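Local coordinates for protein myosin-I heavy chain (Dictyostelium discoideum, PDB 5EJQ) that works as an actin-based ATPase motor in early phagocytosis and adhesion, represented here by the first MyTH4-FERM domain (MF1) of its tail, at residues A[22-27]-A[43-48]; A[56-61]-A[98-103]; A[16-21]-A[139-144]. The protein carries 3 engineered substitutions. All coordinates share one frame; numbering follows the deposited sequence.

Contact 1 of 3, residues A[22-27]-A[43-48]; sequences NFNIEK and ESSLLV. Engineered in segment 43-48: Glu43 (natural residue Lys). With GLU (glutamic acid), chain D.
The carbonyl oxygen of Leu46 is gripped twice by the opposing loop. The backbone N of Asn24 gives it a hydrogen bond of 2.8 Å. That bond is nearly straight at 173°, although the donor sits 31° off the carbonyl plane. Beside it, the CA-H of Phe23 makes a weaker C-H...O approach, with CA 3.3 Å from the same oxygen. One water bridges further along: it donates to Asn22 O at 2.7 Å and accepts from Val48 N at 2.9 Å. Within 43-48, Ser45 OG donates to Leu47 O at 2.6 Å, almost head-on to the carbonyl, and so braces the loop. The apolar grip comes from Phe23. Its side chain runs alongside that of Leu46, pointing the same way, with Leu46 CB over one face near the rim and Leu46 CD1 against CZ at 3.9 Å. Leu47 starts out turned from 22-27, yet its CG stands anti to its own carbonyl carbon (chi1 -55°), and CD2 comes back to meet Phe23 CD1 obliquely at 3.7 Å. The ring of Phe35 also meets Phe23, making the ring part of a buried apolar cluster. Phe23 is where the chain leaves helix 15-22, and the bond from Ile25 N to Phe23 O closes an inverse gamma turn centred on Asn24. Just after that helix, the turn is held through its backbone to the loop that precedes helix 52-70 of the MyTH4 domain.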
loop_
_atom_site.group_PDB
_atom_site.type_symbol
_atom_site.label_atom_id
_atom_site.label_comp_id
_atom_site.label_asym_id
_atom_site.label_seq_id
_atom_site.Cartn_x
_atom_site.Cartn_y
_atom_site.Cartn_z
ATOM N N ASN A 22 -6.104 1.466 -38.291
ATOM C CA ASN A 22 -6.483 0.391 -37.371
ATOM C C ASN A 22 -7.990 0.122 -37.188
ATOM O O ASN A 22 -8.338 -0.958 -36.701
ATOM C CB ASN A 22 -5.824 0.638 -35.994
ATOM C CG ASN A 22 -4.323 0.761 -36.065
ATOM O OD1 ASN A 22 -3.609 -0.224 -36.128
ATOM N ND2 ASN A 22 -3.807 1.978 -36.122
ATOM N N PHE A 23 -8.875 1.066 -37.544
ATOM C CA PHE A 23 -10.308 0.822 -37.341
ATOM C C PHE A 23 -10.842 -0.297 -38.222
ATOM O O PHE A 23 -10.394 -0.473 -39.354
ATOM C CB PHE A 23 -11.161 2.095 -37.459
ATOM C CG PHE A 23 -11.353 2.925 -36.200
ATOM C CD1 PHE A 23 -10.311 3.097 -35.286
ATOM C CD2 PHE A 23 -12.546 3.602 -35.970
ATOM C CE1 PHE A 23 -10.477 3.888 -34.147
ATOM C CE2 PHE A 23 -12.705 4.405 -34.831
ATOM C CZ PHE A 23 -11.672 4.546 -33.932
ATOM N N ASN A 24 -11.772 -1.076 -37.650
ATOM C CA ASN A 24 -12.483 -2.234 -38.202
ATOM C C ASN A 24 -13.585 -1.694 -39.151
ATOM O O ASN A 24 -14.762 -2.024 -39.011
ATOM C CB ASN A 24 -13.058 -3.008 -36.992
ATOM C CG ASN A 24 -13.834 -4.284 -37.222
ATOM O OD1 ASN A 24 -14.849 -4.528 -36.540
ATOM N ND2 ASN A 24 -13.333 -5.167 -38.092
ATOM N N ILE A 25 -13.165 -0.854 -40.117
ATOM C CA ILE A 25 -13.977 -0.105 -41.083
ATOM C C ILE A 25 -14.946 -1.004 -41.876
ATOM O O ILE A 25 -16.125 -0.653 -41.987
ATOM C CB ILE A 25 -13.063 0.784 -41.994
ATOM C CG1 ILE A 25 -12.334 1.864 -41.138
ATOM C CG2 ILE A 25 -13.868 1.469 -43.131
ATOM C CD1 ILE A 25 -10.913 2.213 -41.561
ATOM N N GLU A 26 -14.479 -2.167 -42.371
ATOM C CA GLU A 26 -15.322 -3.098 -43.135
ATOM C C GLU A 26 -16.531 -3.634 -42.329
ATOM O O GLU A 26 -17.610 -3.797 -42.902
ATOM C CB GLU A 26 -14.491 -4.253 -43.751
ATOM C CG GLU A 26 -13.740 -5.116 -42.741
ATOM C CD GLU A 26 -13.490 -6.552 -43.160
ATOM O OE1 GLU A 26 -12.320 -6.886 -43.454
ATOM O OE2 GLU A 26 -14.458 -7.349 -43.167
ATOM N N LYS A 27 -16.359 -3.861 -41.007
ATOM C CA LYS A 27 -17.421 -4.402 -40.140
ATOM C C LYS A 27 -18.318 -3.319 -39.486
ATOM O O LYS A 27 -19.352 -3.654 -38.903
ATOM C CB LYS A 27 -16.846 -5.367 -39.089
ATOM C CG LYS A 27 -16.082 -6.538 -39.701
ATOM C CD LYS A 27 -16.665 -7.891 -39.318
ATOM C CE LYS A 27 -16.206 -9.006 -40.239
ATOM N NZ LYS A 27 -14.755 -9.320 -40.081
ATOM N N GLU A 43 -22.310 -1.515 -34.027
ATOM C CA GLU A 43 -22.702 -2.868 -34.468
ATOM C C GLU A 43 -21.547 -3.877 -34.305
ATOM O O GLU A 43 -21.768 -5.087 -34.303
ATOM C CB GLU A 43 -23.125 -2.847 -35.955
ATOM C CG GLU A 43 -24.312 -1.948 -36.291
ATOM C CD GLU A 43 -24.197 -1.189 -37.602
ATOM O OE1 GLU A 43 -23.060 -1.018 -38.102
ATOM O OE2 GLU A 43 -25.245 -0.729 -38.111
ATOM N N SER A 44 -20.320 -3.381 -34.263
ATOM C CA SER A 44 -19.133 -4.218 -34.105
ATOM C C SER A 44 -18.095 -3.413 -33.326
ATOM O O SER A 44 -18.320 -2.236 -33.054
ATOM C CB SER A 44 -18.582 -4.627 -35.472
ATOM O OG SER A 44 -17.539 -5.580 -35.337
ATOM N N SER A 45 -16.962 -4.032 -32.986
ATOM C CA SER A 45 -15.891 -3.332 -32.295
ATOM C C SER A 45 -15.236 -2.299 -33.226
ATOM O O SER A 45 -15.267 -2.453 -34.458
ATOM C CB SER A 45 -14.846 -4.328 -31.812
ATOM O OG SER A 45 -14.337 -5.069 -32.903
ATOM N N LEU A 46 -14.656 -1.247 -32.629
ATOM C CA LEU A 46 -13.929 -0.211 -33.356
ATOM C C LEU A 46 -12.625 -0.775 -33.897
ATOM O O LEU A 46 -12.231 -0.401 -34.989
ATOM C CB LEU A 46 -13.606 0.998 -32.457
ATOM C CG LEU A 46 -14.779 1.867 -31.991
ATOM C CD1 LEU A 46 -14.249 3.140 -31.379
ATOM C CD2 LEU A 46 -15.751 2.190 -33.159
ATOM N N LEU A 47 -11.955 -1.660 -33.125
ATOM C CA LEU A 47 -10.676 -2.268 -33.529
ATOM C C LEU A 47 -10.858 -3.741 -33.885
ATOM O O LEU A 47 -11.934 -4.288 -33.649
ATOM C CB LEU A 47 -9.593 -2.078 -32.431
ATOM C CG LEU A 47 -9.310 -0.620 -31.945
ATOM C CD1 LEU A 47 -8.095 -0.585 -31.029
ATOM C CD2 LEU A 47 -9.082 0.347 -33.116
ATOM N N VAL A 48 -9.818 -4.385 -34.446
ATOM C CA VAL A 48 -9.897 -5.798 -34.837
ATOM C C VAL A 48 -9.404 -6.701 -33.719
ATOM O O VAL A 48 -8.254 -6.600 -33.301
ATOM C CB VAL A 48 -9.182 -6.104 -36.185
ATOM C CG1 VAL A 48 -9.566 -7.493 -36.695
ATOM C CG2 VAL A 48 -9.504 -5.045 -37.239
HETATM N N GLU D . 1.241 2.038 -34.313
HETATM C CA GLU D . -0.208 1.995 -34.499
HETATM C C GLU D . -0.719 0.588 -34.869
HETATM O O GLU D . -0.338 0.054 -35.934
HETATM C CB GLU D . -0.707 3.078 -35.487
HETATM C CG GLU D . 0.075 3.244 -36.781
HETATM C CD GLU D . -0.344 4.383 -37.699
HETATM O OE1 GLU D . 0.167 4.437 -38.841
HETATM O OE2 GLU D . -1.148 5.243 -37.273
HETATM O OXT GLU D . -1.480 0.007 -34.064
HETATM O O HOH W 1 -7.450 -2.816 -34.961
#

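Contact 2 of 3, residues A[56-61]-A[98-103]; sequences EVAVEI and ESLRDE. Engineered in segment 56-61: Glu56 (natural residue Lys).
The methyl CB of Ala58 stands over the flat carboxylate of Glu103, 3.6 Å from CD and closer to OE2 than to OE1. Within 98-103, Glu98 CG likewise lies over the centre of the Arg101 guanidinium group, 3.5 Å above its plane. The contact belongs to the all-helical MyTH4 domain: helix 52-70 packs against the start of helix 101-111. Glu103 sends CG anti to its backbone N (chi1 171°) and then bends at chi2, which lays CG and the acid group against the small Ala58 side chain. A carboxylate in such a buried place needs donors, and they come from around it: OE1 takes the backbone N of Leu47 and His49 NE2, OE2 the backbone N of Leu46 and Gln107 NE2. Gln107 NE2 also donates to Ala58 O, a polar link between the two helices. An alanine in place of Glu103 removes the carboxylate, and the N-H groups of Leu46 and Leu47, with His49 NE2, would probably be left without their acceptors, and the loop less firmly tied to helix 101-111. The other half of the contact is purely apolar. Leu100 reaches toward Ile61 tip to tip and crosses Val57 at about a right angle, its CD2 lying 3.9 Å from Ile61 CD1 and also 3.9 Å from Val57 CG1.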
loop_
_atom_site.group_PDB
_atom_site.type_symbol
_atom_site.label_atom_id
_atom_site.label_comp_id
_atom_site.label_asym_id
_atom_site.label_seq_id
_atom_site.Cartn_x
_atom_site.Cartn_y
_atom_site.Cartn_z
ATOM N N GLU A 56 -17.510 -9.027 -29.152
ATOM C CA GLU A 56 -18.803 -8.927 -28.483
ATOM C C GLU A 56 -18.686 -8.066 -27.202
ATOM O O GLU A 56 -19.496 -7.168 -26.999
ATOM C CB GLU A 56 -19.330 -10.327 -28.150
ATOM C CG GLU A 56 -20.826 -10.351 -27.903
ATOM C CD GLU A 56 -21.653 -10.011 -29.128
ATOM O OE1 GLU A 56 -21.497 -10.693 -30.169
ATOM O OE2 GLU A 56 -22.446 -9.046 -29.049
ATOM N N VAL A 57 -17.666 -8.339 -26.361
ATOM C CA VAL A 57 -17.383 -7.560 -25.137
ATOM C C VAL A 57 -17.133 -6.065 -25.490
ATOM O O VAL A 57 -17.606 -5.187 -24.777
ATOM C CB VAL A 57 -16.230 -8.157 -24.279
ATOM C CG1 VAL A 57 -15.956 -7.281 -23.051
ATOM C CG2 VAL A 57 -16.560 -9.579 -23.833
ATOM N N ALA A 58 -16.432 -5.789 -26.594
ATOM C CA ALA A 58 -16.181 -4.420 -27.040
ATOM C C ALA A 58 -17.512 -3.697 -27.343
ATOM O O ALA A 58 -17.676 -2.543 -26.940
ATOM C CB ALA A 58 -15.299 -4.418 -28.270
ATOM N N VAL A 59 -18.482 -4.395 -27.995
ATOM C CA VAL A 59 -19.812 -3.824 -28.306
ATOM C C VAL A 59 -20.560 -3.527 -26.996
ATOM O O VAL A 59 -21.215 -2.494 -26.882
ATOM C CB VAL A 59 -20.631 -4.742 -29.265
ATOM C CG1 VAL A 59 -22.075 -4.269 -29.414
ATOM C CG2 VAL A 59 -19.954 -4.839 -30.624
ATOM N N GLU A 60 -20.432 -4.434 -26.010
ATOM C CA GLU A 60 -21.014 -4.317 -24.673
ATOM C C GLU A 60 -20.402 -3.114 -23.928
ATOM O O GLU A 60 -21.113 -2.387 -23.262
ATOM C CB GLU A 60 -20.724 -5.599 -23.910
ATOM C CG GLU A 60 -21.781 -5.993 -22.896
ATOM C CD GLU A 60 -21.543 -7.347 -22.243
ATOM O OE1 GLU A 60 -20.817 -8.190 -22.826
ATOM O OE2 GLU A 60 -22.090 -7.560 -21.135
ATOM N N ILE A 61 -19.079 -2.924 -24.039
ATOM C CA ILE A 61 -18.354 -1.803 -23.435
ATOM C C ILE A 61 -18.911 -0.481 -23.948
ATOM O O ILE A 61 -19.116 0.430 -23.148
ATOM C CB ILE A 61 -16.819 -1.947 -23.618
ATOM C CG1 ILE A 61 -16.257 -2.978 -22.592
ATOM C CG2 ILE A 61 -16.080 -0.571 -23.492
ATOM C CD1 ILE A 61 -14.751 -3.487 -22.952
ATOM N N GLU A 98 -5.282 -7.046 -21.687
ATOM C CA GLU A 98 -4.436 -6.035 -22.336
ATOM C C GLU A 98 -4.834 -5.743 -23.779
ATOM O O GLU A 98 -4.774 -4.588 -24.192
ATOM C CB GLU A 98 -2.956 -6.432 -22.291
ATOM C CG GLU A 98 -2.377 -6.472 -20.889
ATOM C CD GLU A 98 -0.874 -6.294 -20.768
ATOM O OE1 GLU A 98 -0.233 -5.838 -21.745
ATOM O OE2 GLU A 98 -0.344 -6.576 -19.669
ATOM N N SER A 99 -5.247 -6.779 -24.543
ATOM C CA SER A 99 -5.615 -6.648 -25.961
ATOM C C SER A 99 -6.932 -5.881 -26.173
ATOM O O SER A 99 -7.276 -5.537 -27.311
ATOM C CB SER A 99 -5.652 -8.024 -26.638
ATOM O OG SER A 99 -6.756 -8.806 -26.201
ATOM N N LEU A 100 -7.660 -5.605 -25.079
ATOM C CA LEU A 100 -8.918 -4.875 -25.106
ATOM C C LEU A 100 -8.769 -3.374 -24.700
ATOM O O LEU A 100 -9.708 -2.592 -24.854
ATOM C CB LEU A 100 -9.884 -5.615 -24.180
ATOM C CG LEU A 100 -11.404 -5.354 -24.290
ATOM C CD1 LEU A 100 -11.900 -5.363 -25.761
ATOM C CD2 LEU A 100 -12.169 -6.374 -23.443
ATOM N N ARG A 101 -7.579 -2.980 -24.220
ATOM C CA ARG A 101 -7.285 -1.621 -23.734
ATOM C C ARG A 101 -7.346 -0.546 -24.785
ATOM O O ARG A 101 -7.946 0.494 -24.534
ATOM C CB ARG A 101 -5.924 -1.589 -23.022
ATOM C CG ARG A 101 -5.994 -2.384 -21.748
ATOM C CD ARG A 101 -4.652 -2.446 -21.096
ATOM N NE ARG A 101 -4.717 -3.277 -19.905
ATOM C CZ ARG A 101 -3.662 -3.610 -19.185
ATOM N NH1 ARG A 101 -2.460 -3.168 -19.517
ATOM N NH2 ARG A 101 -3.797 -4.410 -18.133
ATOM N N ASP A 102 -6.726 -0.767 -25.954
ATOM C CA ASP A 102 -6.779 0.230 -27.013
ATOM C C ASP A 102 -8.205 0.465 -27.518
ATOM O O ASP A 102 -8.549 1.602 -27.807
ATOM C CB ASP A 102 -5.802 -0.110 -28.147
ATOM C CG ASP A 102 -4.340 -0.028 -27.727
ATOM O OD1 ASP A 102 -4.062 0.502 -26.617
ATOM O OD2 ASP A 102 -3.482 -0.546 -28.473
ATOM N N GLU A 103 -9.034 -0.598 -27.564
ATOM C CA GLU A 103 -10.437 -0.544 -27.967
ATOM C C GLU A 103 -11.181 0.457 -27.068
ATOM O O GLU A 103 -11.894 1.314 -27.583
ATOM C CB GLU A 103 -11.083 -1.957 -27.882
ATOM C CG GLU A 103 -12.601 -1.978 -28.068
ATOM C CD GLU A 103 -13.112 -1.789 -29.492
ATOM O OE1 GLU A 103 -12.492 -2.350 -30.424
ATOM O OE2 GLU A 103 -14.167 -1.133 -29.669
#

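Contact 3 of 3, residues A[16-21]-A[139-144]; sequences YDYANK and RKLIKY. With GLU (glutamic acid), chain D.
Helix 15-22 passes the first turn of helix 142-154 of the MyTH4 domain and the bend leading into it, the closest alpha carbons being those of Tyr18 and Tyr144, 7.1 Å apart. Tyr18 carries most of the contact. Its CG lies anti to the backbone N (chi1 176°), which carries the ring out over Leu141: CD1 of that leucine sits 3.7 Å from the Tyr18 ring centroid, only 4° off the ring normal, a CH-pi contact over the centre of the face. At the ring edge, near its plane, Lys140 O comes within 3.7 Å of CE2. The stem of Tyr18 makes a second CH-pi contact, with CB over one face of the Tyr144 ring, 3.8 Å from its centroid. The two rings themselves meet obliquely, their planes at 58°. A free glutamic acid is bound beside them, in a pocket that both segments line. Its CB approaches Tyr18 CD2 obliquely at 3.5 Å, while its side-chain OE2 lies 2.8 Å from Tyr144 OH; Lys21 CD lies near its OE1, and Lys140 CB passes its OXT. A water joins Tyr144 OH, at 2.9 Å, to Asp17 OD2 by a weak bond. Asp17 and Asn22 also line the pocket, and the Tyr144 ring also meets that of Tyr13 edge-to-face. The chemistry is therefore two-sided: packing over their faces probably helps fix how the tyrosine rings are turned, while Tyr144 brings its polar end, OH, to the side-chain carboxylate of the ligand.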
loop_
_atom_site.group_PDB
_atom_site.type_symbol
_atom_site.label_atom_id
_atom_site.label_comp_id
_atom_site.label_asym_id
_atom_site.label_seq_id
_atom_site.Cartn_x
_atom_site.Cartn_y
_atom_site.Cartn_z
ATOM N N TYR A 16 -6.675 10.592 -36.516
ATOM C CA TYR A 16 -7.198 10.228 -37.840
ATOM C C TYR A 16 -6.288 9.220 -38.549
ATOM O O TYR A 16 -6.801 8.283 -39.153
ATOM C CB TYR A 16 -7.425 11.477 -38.721
ATOM C CG TYR A 16 -7.789 11.160 -40.158
ATOM C CD1 TYR A 16 -9.105 10.881 -40.520
ATOM C CD2 TYR A 16 -6.817 11.144 -41.156
ATOM C CE1 TYR A 16 -9.444 10.586 -41.843
ATOM C CE2 TYR A 16 -7.148 10.861 -42.484
ATOM C CZ TYR A 16 -8.464 10.578 -42.820
ATOM O OH TYR A 16 -8.802 10.287 -44.123
ATOM N N ASP A 17 -4.953 9.393 -38.457
ATOM C CA ASP A 17 -3.977 8.458 -39.044
ATOM C C ASP A 17 -4.052 7.108 -38.355
ATOM O O ASP A 17 -4.105 6.088 -39.048
ATOM C CB ASP A 17 -2.552 9.012 -38.964
ATOM C CG ASP A 17 -2.357 10.284 -39.763
ATOM O OD1 ASP A 17 -3.136 10.516 -40.711
ATOM O OD2 ASP A 17 -1.410 11.037 -39.453
ATOM N N TYR A 18 -4.108 7.093 -36.991
ATOM C CA TYR A 18 -4.235 5.834 -36.254
ATOM C C TYR A 18 -5.532 5.155 -36.652
ATOM O O TYR A 18 -5.511 3.966 -36.913
ATOM C CB TYR A 18 -4.203 6.038 -34.719
ATOM C CG TYR A 18 -4.441 4.749 -33.962
ATOM C CD1 TYR A 18 -5.734 4.292 -33.710
ATOM C CD2 TYR A 18 -3.374 3.986 -33.487
ATOM C CE1 TYR A 18 -5.960 3.064 -33.104
ATOM C CE2 TYR A 18 -3.589 2.770 -32.842
ATOM C CZ TYR A 18 -4.886 2.310 -32.658
ATOM O OH TYR A 18 -5.122 1.133 -32.010
ATOM N N ALA A 19 -6.664 5.902 -36.635
ATOM C CA ALA A 19 -8.009 5.387 -36.916
ATOM C C ALA A 19 -8.190 4.859 -38.340
ATOM O O ALA A 19 -8.736 3.770 -38.517
ATOM C CB ALA A 19 -9.060 6.430 -36.582
ATOM N N ASN A 20 -7.684 5.589 -39.342
ATOM C CA ASN A 20 -7.753 5.170 -40.742
ATOM C C ASN A 20 -7.030 3.835 -40.948
ATOM O O ASN A 20 -7.535 2.979 -41.667
ATOM C CB ASN A 20 -7.168 6.247 -41.661
ATOM C CG ASN A 20 -8.050 6.556 -42.833
ATOM O OD1 ASN A 20 -9.171 7.060 -42.678
ATOM N ND2 ASN A 20 -7.565 6.243 -44.030
ATOM N N LYS A 21 -5.891 3.642 -40.264
ATOM C CA LYS A 21 -5.093 2.422 -40.341
ATOM C C LYS A 21 -5.653 1.243 -39.560
ATOM O O LYS A 21 -5.644 0.133 -40.094
ATOM C CB LYS A 21 -3.648 2.669 -39.888
ATOM C CG LYS A 21 -2.692 1.591 -40.376
ATOM C CD LYS A 21 -1.429 1.519 -39.556
ATOM C CE LYS A 21 -0.496 0.404 -39.972
ATOM N NZ LYS A 21 0.001 0.554 -41.374
ATOM N N ARG A 139 1.677 0.450 -26.315
ATOM C CA ARG A 139 2.704 1.275 -26.963
ATOM C C ARG A 139 2.330 1.719 -28.385
ATOM O O ARG A 139 2.802 2.762 -28.845
ATOM C CB ARG A 139 4.085 0.569 -26.928
ATOM C CG ARG A 139 4.252 -0.556 -27.959
ATOM C CD ARG A 139 5.716 -0.905 -28.133
ATOM N NE ARG A 139 5.920 -1.911 -29.175
ATOM C CZ ARG A 139 6.002 -3.217 -28.955
ATOM N NH1 ARG A 139 5.864 -3.700 -27.731
ATOM N NH2 ARG A 139 6.207 -4.052 -29.963
ATOM N N LYS A 140 1.449 0.968 -29.056
ATOM C CA LYS A 140 0.996 1.301 -30.412
ATOM C C LYS A 140 -0.020 2.464 -30.427
ATOM O O LYS A 140 -0.148 3.131 -31.436
ATOM C CB LYS A 140 0.433 0.071 -31.129
ATOM C CG LYS A 140 1.293 -1.189 -30.995
ATOM C CD LYS A 140 2.350 -1.319 -32.063
ATOM C CE LYS A 140 3.086 -2.625 -31.904
ATOM N NZ LYS A 140 4.178 -2.753 -32.896
ATOM N N LEU A 141 -0.719 2.727 -29.323
ATOM C CA LEU A 141 -1.664 3.860 -29.315
ATOM C C LEU A 141 -1.252 5.023 -28.381
ATOM O O LEU A 141 -1.632 6.157 -28.644
ATOM C CB LEU A 141 -3.084 3.338 -28.981
ATOM C CG LEU A 141 -4.222 4.355 -28.723
ATOM C CD1 LEU A 141 -4.604 5.103 -29.977
ATOM C CD2 LEU A 141 -5.437 3.663 -28.099
ATOM N N ILE A 142 -0.498 4.749 -27.285
ATOM C CA ILE A 142 -0.168 5.724 -26.233
ATOM C C ILE A 142 0.286 7.125 -26.764
ATOM O O ILE A 142 -0.080 8.116 -26.132
ATOM C CB ILE A 142 0.815 5.167 -25.145
ATOM C CG1 ILE A 142 0.793 6.060 -23.862
ATOM C CG2 ILE A 142 2.252 4.946 -25.695
ATOM C CD1 ILE A 142 1.341 5.440 -22.573
ATOM N N LYS A 143 1.060 7.220 -27.874
ATOM C CA LYS A 143 1.500 8.547 -28.357
ATOM C C LYS A 143 0.383 9.274 -29.126
ATOM O O LYS A 143 0.317 10.501 -29.082
ATOM C CB LYS A 143 2.826 8.500 -29.146
ATOM C CG LYS A 143 4.022 8.125 -28.242
ATOM C CD LYS A 143 5.376 8.139 -28.961
ATOM C CE LYS A 143 6.032 9.498 -28.924
ATOM N NZ LYS A 143 7.144 9.567 -29.904
ATOM N N TYR A 144 -0.504 8.521 -29.801
ATOM C CA TYR A 144 -1.660 9.134 -30.472
ATOM C C TYR A 144 -2.631 9.636 -29.420
ATOM O O TYR A 144 -3.175 10.713 -29.589
ATOM C CB TYR A 144 -2.361 8.155 -31.412
ATOM C CG TYR A 144 -1.529 7.818 -32.624
ATOM C CD1 TYR A 144 -0.653 6.735 -32.611
ATOM C CD2 TYR A 144 -1.637 8.563 -33.798
ATOM C CE1 TYR A 144 0.100 6.402 -33.733
ATOM C CE2 TYR A 144 -0.888 8.241 -34.926
ATOM C CZ TYR A 144 -0.028 7.151 -34.890
ATOM O OH TYR A 144 0.738 6.814 -35.972
HETATM N N GLU D . 1.241 2.038 -34.313
HETATM C CA GLU D . -0.208 1.995 -34.499
HETATM C C GLU D . -0.719 0.588 -34.869
HETATM O O GLU D . -0.338 0.054 -35.934
HETATM C CB GLU D . -0.707 3.078 -35.487
HETATM C CG GLU D . 0.075 3.244 -36.781
HETATM C CD GLU D . -0.344 4.383 -37.699
HETATM O OE1 GLU D . 0.167 4.437 -38.841
HETATM O OE2 GLU D . -1.148 5.243 -37.273
HETATM O OXT GLU D . -1.480 0.007 -34.064
HETATM O O HOH W 2 0.752 9.236 -37.592
#

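Contacts 1 and 2 are mostly buried and meet at Glu103, whose acid group packs against Ala58 of helix 52-70 in contact 2 while accepting from the backbone of the loop of contact 1; Ala58 and Ser45 touch there too. Contact 3 is partly buried, with exposed residues at its ligand. It shares helix 15-22 with contact 1, which begins where that helix ends, and both touch the bound glutamic acid. Leu47 packs on Tyr18, and Asp102 on Leu141, tying contact 3 to each of the others. The chemistry follows position: backbone hydrogen bonding between loops in contact 1, apolar helix packing beside one buried, well-satisfied carboxylate in contact 2, aromatic CH-pi contacts beside a ligand pocket in contact 3.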